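Local coordinates for thioesterase domain-containing protein (Chromobacterium violaceum, PDB 4RMM) that probably hydrolyses acyl-CoA thioesters as a hotdog-fold thioesterase, although its substrate is not established, at residues 93-99 / 133-139; 105-111 / 122-128. Residue numbers count along the deposited sequence, not the author numbering.

Contact 1: residues 93-99 / 133-139; sequences FSLDYLR and KPVAVAR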
loop_
_atom_site.group_PDB
_atom_site.type_symbol
_atom_site.label_atom_id
_atom_site.label_comp_id
_atom_site.label_asym_id
_atom_site.label_seq_id
_atom_site.Cartn_x
_atom_site.Cartn_y
_atom_site.Cartn_z
ATOM N N PHE A 93 2.111 9.291 -3.329
ATOM C CA PHE A 93 2.979 8.121 -3.296
ATOM C C PHE A 93 2.935 7.397 -4.627
ATOM O O PHE A 93 1.850 7.072 -5.113
ATOM C CB PHE A 93 2.491 7.180 -2.201
ATOM C CG PHE A 93 3.092 5.821 -2.258
ATOM C CD1 PHE A 93 4.349 5.562 -1.660
ATOM C CD2 PHE A 93 2.405 4.780 -2.849
ATOM C CE1 PHE A 93 4.878 4.277 -1.660
ATOM C CE2 PHE A 93 2.933 3.483 -2.850
ATOM C CZ PHE A 93 4.169 3.229 -2.256
ATOM N N SER A 94 4.102 7.137 -5.214
ATOM C CA SER A 94 4.185 6.413 -6.490
ATOM C C SER A 94 5.141 5.224 -6.363
ATOM O O SER A 94 6.126 5.282 -5.643
ATOM C CB SER A 94 4.631 7.344 -7.628
ATOM O OG SER A 94 5.734 8.137 -7.242
ATOM N N LEU A 95 4.832 4.152 -7.075
ATOM C CA LEU A 95 5.590 2.916 -7.034
ATOM C C LEU A 95 5.697 2.233 -8.404
ATOM O O LEU A 95 4.699 2.119 -9.116
ATOM C CB LEU A 95 4.902 1.958 -6.047
ATOM C CG LEU A 95 5.414 0.536 -5.784
ATOM C CD1 LEU A 95 6.795 0.566 -5.155
ATOM C CD2 LEU A 95 4.458 -0.155 -4.834
ATOM N N ASP A 96 6.909 1.784 -8.753
ATOM C CA ASP A 96 7.161 1.045 -9.985
ATOM C C ASP A 96 7.686 -0.333 -9.635
ATOM O O ASP A 96 8.605 -0.466 -8.845
ATOM C CB ASP A 96 8.196 1.743 -10.880
ATOM C CG ASP A 96 7.635 2.953 -11.582
ATOM O OD1 ASP A 96 7.803 4.075 -11.065
ATOM O OD2 ASP A 96 7.009 2.777 -12.649
ATOM N N TYR A 97 7.094 -1.358 -10.221
ATOM C CA TYR A 97 7.509 -2.731 -9.995
ATOM C C TYR A 97 8.396 -2.975 -11.189
ATOM O O TYR A 97 7.936 -2.938 -12.333
ATOM C CB TYR A 97 6.297 -3.665 -9.995
ATOM C CG TYR A 97 5.452 -3.548 -8.737
ATOM C CD1 TYR A 97 5.567 -4.491 -7.710
ATOM C CD2 TYR A 97 4.547 -2.490 -8.565
ATOM C CE1 TYR A 97 4.809 -4.387 -6.548
ATOM C CE2 TYR A 97 3.775 -2.380 -7.402
ATOM C CZ TYR A 97 3.914 -3.336 -6.398
ATOM O OH TYR A 97 3.167 -3.266 -5.238
ATOM N N LEU A 98 9.677 -3.195 -10.906
ATOM C CA LEU A 98 10.700 -3.383 -11.933
ATOM C C LEU A 98 11.010 -4.820 -12.305
ATOM O O LEU A 98 11.209 -5.132 -13.472
ATOM C CB LEU A 98 11.986 -2.676 -11.476
ATOM C CG LEU A 98 11.730 -1.193 -11.189
ATOM C CD1 LEU A 98 12.971 -0.550 -10.648
ATOM C CD2 LEU A 98 11.259 -0.496 -12.475
ATOM N N ARG A 99 11.054 -5.696 -11.315
ATOM C CA ARG A 99 11.383 -7.086 -11.567
ATOM C C ARG A 99 10.634 -7.991 -10.616
ATOM O O ARG A 99 10.267 -7.592 -9.526
ATOM C CB ARG A 99 12.885 -7.318 -11.365
ATOM C CG ARG A 99 13.777 -6.260 -11.989
ATOM C CD ARG A 99 15.232 -6.474 -11.602
ATOM N NE ARG A 99 16.126 -5.692 -12.452
ATOM C CZ ARG A 99 16.191 -4.364 -12.446
ATOM N NH1 ARG A 99 15.415 -3.663 -11.623
ATOM N NH2 ARG A 99 17.019 -3.736 -13.272
ATOM N N LYS A 133 19.734 -3.480 -9.273
ATOM C CA LYS A 133 18.632 -4.054 -10.045
ATOM C C LYS A 133 17.510 -4.279 -9.031
ATOM O O LYS A 133 17.144 -5.412 -8.719
ATOM C CB LYS A 133 19.059 -5.382 -10.672
ATOM C CG LYS A 133 20.182 -5.235 -11.692
ATOM C CD LYS A 133 20.587 -6.575 -12.271
ATOM C CE LYS A 133 21.665 -6.412 -13.338
ATOM N NZ LYS A 133 22.062 -7.719 -13.946
ATOM N N PRO A 134 16.944 -3.181 -8.507
ATOM C CA PRO A 134 15.870 -3.261 -7.515
ATOM C C PRO A 134 14.598 -3.969 -7.964
ATOM O O PRO A 134 14.318 -4.084 -9.153
ATOM C CB PRO A 134 15.658 -1.800 -7.123
ATOM C CG PRO A 134 15.983 -1.052 -8.387
ATOM C CD PRO A 134 17.186 -1.788 -8.939
ATOM N N VAL A 135 13.855 -4.503 -7.001
ATOM C CA VAL A 135 12.609 -5.177 -7.308
ATOM C C VAL A 135 11.546 -4.096 -7.566
ATOM O O VAL A 135 10.678 -4.246 -8.426
ATOM C CB VAL A 135 12.183 -6.071 -6.131
ATOM C CG1 VAL A 135 10.722 -6.419 -6.238
ATOM C CG2 VAL A 135 13.030 -7.347 -6.138
ATOM N N ALA A 136 11.662 -2.996 -6.833
ATOM C CA ALA A 136 10.744 -1.868 -6.944
ATOM C C ALA A 136 11.343 -0.601 -6.328
ATOM O O ALA A 136 12.155 -0.662 -5.398
ATOM C CB ALA A 136 9.426 -2.207 -6.250
ATOM N N VAL A 137 10.974 0.547 -6.876
ATOM C CA VAL A 137 11.433 1.826 -6.331
ATOM C C VAL A 137 10.188 2.695 -6.119
ATOM O O VAL A 137 9.303 2.751 -6.973
ATOM C CB VAL A 137 12.415 2.556 -7.280
ATOM C CG1 VAL A 137 13.704 1.706 -7.474
ATOM C CG2 VAL A 137 11.746 2.812 -8.610
ATOM N N ALA A 138 10.108 3.353 -4.969
ATOM C CA ALA A 138 8.960 4.207 -4.697
ATOM C C ALA A 138 9.412 5.605 -4.348
ATOM O O ALA A 138 10.601 5.850 -4.120
ATOM C CB ALA A 138 8.130 3.636 -3.557
ATOM N N ARG A 139 8.451 6.517 -4.313
ATOM C CA ARG A 139 8.681 7.910 -3.970
ATOM C C ARG A 139 7.431 8.463 -3.277
ATOM O O ARG A 139 6.301 8.166 -3.672
ATOM C CB ARG A 139 9.022 8.721 -5.226
ATOM C CG ARG A 139 10.306 8.213 -5.898
ATOM C CD ARG A 139 10.960 9.224 -6.833
ATOM N NE ARG A 139 12.090 8.643 -7.567
ATOM C CZ ARG A 139 11.973 7.668 -8.466
ATOM N NH1 ARG A 139 10.778 7.164 -8.742
ATOM N NH2 ARG A 139 13.045 7.197 -9.093
#

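Contact 2: residues 105-111 / 122-128; sequences TLFAQCE and VLIEAWQ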
loop_
_atom_site.group_PDB
_atom_site.type_symbol
_atom_site.label_atom_id
_atom_site.label_comp_id
_atom_site.label_asym_id
_atom_site.label_seq_id
_atom_site.Cartn_x
_atom_site.Cartn_y
_atom_site.Cartn_z
ATOM N N THR A 105 14.891 -12.806 1.045
ATOM C CA THR A 105 14.307 -11.745 1.852
ATOM C C THR A 105 14.449 -10.433 1.092
ATOM O O THR A 105 15.463 -10.188 0.437
ATOM C CB THR A 105 15.000 -11.615 3.219
ATOM O OG1 THR A 105 14.470 -10.478 3.910
ATOM C CG2 THR A 105 16.498 -11.448 3.047
ATOM N N LEU A 106 13.421 -9.598 1.184
ATOM C CA LEU A 106 13.387 -8.312 0.503
ATOM C C LEU A 106 13.855 -7.181 1.412
ATOM O O LEU A 106 13.304 -6.975 2.491
ATOM C CB LEU A 106 11.961 -8.030 0.020
ATOM C CG LEU A 106 11.750 -6.773 -0.821
ATOM C CD1 LEU A 106 12.480 -6.927 -2.168
ATOM C CD2 LEU A 106 10.250 -6.551 -1.030
ATOM N N PHE A 107 14.878 -6.457 0.970
ATOM C CA PHE A 107 15.434 -5.337 1.722
ATOM C C PHE A 107 14.830 -4.044 1.195
ATOM O O PHE A 107 14.422 -3.966 0.035
ATOM C CB PHE A 107 16.956 -5.276 1.548
ATOM C CG PHE A 107 17.686 -6.464 2.116
ATOM C CD1 PHE A 107 18.207 -6.425 3.408
ATOM C CD2 PHE A 107 17.828 -7.633 1.369
ATOM C CE1 PHE A 107 18.859 -7.536 3.949
ATOM C CE2 PHE A 107 18.473 -8.748 1.900
ATOM C CZ PHE A 107 18.991 -8.699 3.193
ATOM N N ALA A 108 14.777 -3.028 2.047
ATOM C CA ALA A 108 14.236 -1.735 1.654
ATOM C C ALA A 108 14.855 -0.636 2.489
ATOM O O ALA A 108 15.032 -0.781 3.702
ATOM C CB ALA A 108 12.700 -1.717 1.807
ATOM N N GLN A 109 15.182 0.470 1.835
ATOM C CA GLN A 109 15.780 1.592 2.517
ATOM C C GLN A 109 15.348 2.893 1.875
ATOM O O GLN A 109 15.308 3.011 0.649
ATOM C CB GLN A 109 17.302 1.481 2.473
ATOM C CG GLN A 109 17.997 2.414 3.438
ATOM C CD GLN A 109 19.455 2.067 3.621
ATOM O OE1 GLN A 109 20.313 2.506 2.854
ATOM N NE2 GLN A 109 19.744 1.261 4.636
ATOM N N CYS A 110 15.056 3.881 2.712
ATOM C CA CYS A 110 14.604 5.166 2.203
ATOM C C CYS A 110 15.636 6.249 2.352
ATOM O O CYS A 110 16.526 6.184 3.191
ATOM C CB CYS A 110 13.335 5.608 2.923
ATOM S SG CYS A 110 12.240 4.270 3.309
ATOM N N GLU A 111 15.481 7.274 1.537
ATOM C CA GLU A 111 16.387 8.393 1.579
ATOM C C GLU A 111 15.588 9.672 1.431
ATOM O O GLU A 111 14.687 9.746 0.602
ATOM C CB GLU A 111 17.382 8.288 0.435
ATOM C CG GLU A 111 18.153 9.559 0.195
ATOM C CD GLU A 111 19.016 9.465 -1.030
ATOM O OE1 GLU A 111 18.515 9.751 -2.138
ATOM O OE2 GLU A 111 20.194 9.083 -0.873
ATOM N N VAL A 122 10.735 11.669 -0.035
ATOM C CA VAL A 122 11.359 10.394 0.290
ATOM C C VAL A 122 11.464 9.434 -0.901
ATOM O O VAL A 122 10.543 9.340 -1.710
ATOM C CB VAL A 122 10.540 9.677 1.406
ATOM C CG1 VAL A 122 11.176 8.347 1.792
ATOM C CG2 VAL A 122 10.415 10.579 2.613
ATOM N N LEU A 123 12.590 8.725 -0.995
ATOM C CA LEU A 123 12.811 7.724 -2.046
ATOM C C LEU A 123 13.031 6.401 -1.326
ATOM O O LEU A 123 13.814 6.319 -0.380
ATOM C CB LEU A 123 14.033 8.074 -2.902
ATOM C CG LEU A 123 14.686 6.989 -3.788
ATOM C CD1 LEU A 123 13.848 6.688 -5.033
ATOM C CD2 LEU A 123 16.077 7.474 -4.204
ATOM N N ILE A 124 12.301 5.380 -1.754
ATOM C CA ILE A 124 12.374 4.051 -1.176
ATOM C C ILE A 124 12.800 3.082 -2.274
ATOM O O ILE A 124 12.244 3.082 -3.375
ATOM C CB ILE A 124 11.000 3.579 -0.650
ATOM C CG1 ILE A 124 10.346 4.686 0.181
ATOM C CG2 ILE A 124 11.157 2.314 0.204
ATOM C CD1 ILE A 124 9.621 5.722 -0.657
ATOM N N GLU A 125 13.796 2.265 -1.972
ATOM C CA GLU A 125 14.272 1.266 -2.918
ATOM C C GLU A 125 14.111 -0.092 -2.272
ATOM O O GLU A 125 14.450 -0.286 -1.110
ATOM C CB GLU A 125 15.743 1.491 -3.228
ATOM C CG GLU A 125 16.030 2.817 -3.866
ATOM C CD GLU A 125 17.475 3.210 -3.697
ATOM O OE1 GLU A 125 18.329 2.664 -4.422
ATOM O OE2 GLU A 125 17.752 4.055 -2.819
ATOM N N ALA A 126 13.581 -1.033 -3.031
ATOM C CA ALA A 126 13.400 -2.373 -2.516
ATOM C C ALA A 126 14.200 -3.286 -3.423
ATOM O O ALA A 126 14.037 -3.278 -4.641
ATOM C CB ALA A 126 11.931 -2.754 -2.520
ATOM N N TRP A 127 15.098 -4.056 -2.832
ATOM C CA TRP A 127 15.919 -4.957 -3.622
ATOM C C TRP A 127 16.156 -6.225 -2.840
ATOM O O TRP A 127 15.662 -6.390 -1.725
ATOM C CB TRP A 127 17.249 -4.287 -3.979
ATOM C CG TRP A 127 18.207 -4.123 -2.831
ATOM C CD1 TRP A 127 19.345 -4.854 -2.605
ATOM C CD2 TRP A 127 18.109 -3.189 -1.741
ATOM N NE1 TRP A 127 19.955 -4.436 -1.447
ATOM C CE2 TRP A 127 19.223 -3.417 -0.896
ATOM C CE3 TRP A 127 17.191 -2.186 -1.396
ATOM C CZ2 TRP A 127 19.443 -2.677 0.275
ATOM C CZ3 TRP A 127 17.410 -1.448 -0.229
ATOM C CH2 TRP A 127 18.530 -1.701 0.592
ATOM N N GLN A 128 16.897 -7.139 -3.442
ATOM C CA GLN A 128 17.188 -8.389 -2.783
ATOM C C GLN A 128 18.665 -8.708 -2.921
ATOM O O GLN A 128 19.439 -8.523 -1.989
ATOM C CB GLN A 128 16.330 -9.503 -3.384
ATOM C CG GLN A 128 14.846 -9.233 -3.248
ATOM C CD GLN A 128 13.986 -10.368 -3.751
ATOM O OE1 GLN A 128 13.946 -10.648 -4.954
ATOM N NE2 GLN A 128 13.287 -11.030 -2.836
HETATM O O HOH W 1 16.492 4.788 -0.653
#

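Contact 1: residues 93-99 / 133-139
Strand 93-97 runs antiparallel to 136-139, their axes approaching to 4.8 Å at 168°. F93 brings its ring beside A138 (CE1 to CB 3.8 Å), and its CA makes a CA-H...O contact with the carbonyl of R139. S94 forms a hydrogen-bonded pair with R139: S94 N to R139 O and R139 N to S94 O are both 2.9 Å. L95, in a non-hydrogen-bonded pair with A138, turns to the same side of the sheet and lays CD1 on A138 CB at 3.7 Å. D96 repeats the hydrogen-bonded pattern with V137 (D96 N to V137 O 3.1 Å, V137 N to D96 O 3.2 Å), and Y97 faces A136. Beyond the strand the regular pairing breaks: V135 O accepts from both L98 N (2.9 Å) and R99 N (3.3 Å), R99 reaches back with NH1 to P134 O (2.7 Å), and L98 CD1 rests on P134 CG (3.8 Å). V135 and A136 both face A126, a classic beta bulge. F93, L95 and A138 pack against M70 of helix 67-80, strand 119-127 flanks 136-139, and residues 93-96 pair antiparallel with a strand of the second subunit, the edge-to-edge sheet joining of hotdog-fold dimers.

Contact 2: residues 105-111 / 122-128
W127 supplies the main bump. With chi1 near +60° (p), its indole swings across to 105-111, so that F107 CB sits over the face of the six-membered ring, 3.8 Å from its centroid, in a CH-pi contact. The F107 ring lies alongside, slid so far that it barely overlaps the indole, whose edge reaches the backbone at Q109 N (3.6 Å from W127 CZ3). R131 adds a cation-pi contact with W127. These strands form a beta hairpin in the antiparallel sheet of the hotdog fold, and paired amides, such as F107 N to W127 O (2.8 Å) and E111 N to L123 O (2.7 Å), fix its register. On the other face, toward helix 67-80, the small A108 and A126 leave a shallow place where F69 and M70 settle, while C110 fits between V122 and I124, with CB 3.7 Å from V122 CG1 and SG 3.7 Å from I124 CG1. At the hairpin's open end, L106 CD1 nestles against Q128 CG at 3.5 Å.

In the fold
Both contacts belong to one antiparallel sheet, their centres about 9 Å apart. Strands 106-115 and 119-127 both lie between the two segments of contact 1 in sequence, so contact 2 is nested within the loop that contact 1 closes. The four strands concerned stand side by side in the order 106-115, 119-127, 136-143, 89-97, and the middle two join the contacts directly: A138 N lies 2.7 Å from I124 O and V135 N 2.7 Å from A126 O, both probable hydrogen bonds. Helix 67-80 lies against the sheet at both contacts, the hotdog arrangement. Contact 2 lies in interior strands, whereas contact 1 includes 89-97, one of the two edge strands of the subunit's sheet, through which the sheet continues into the second subunit.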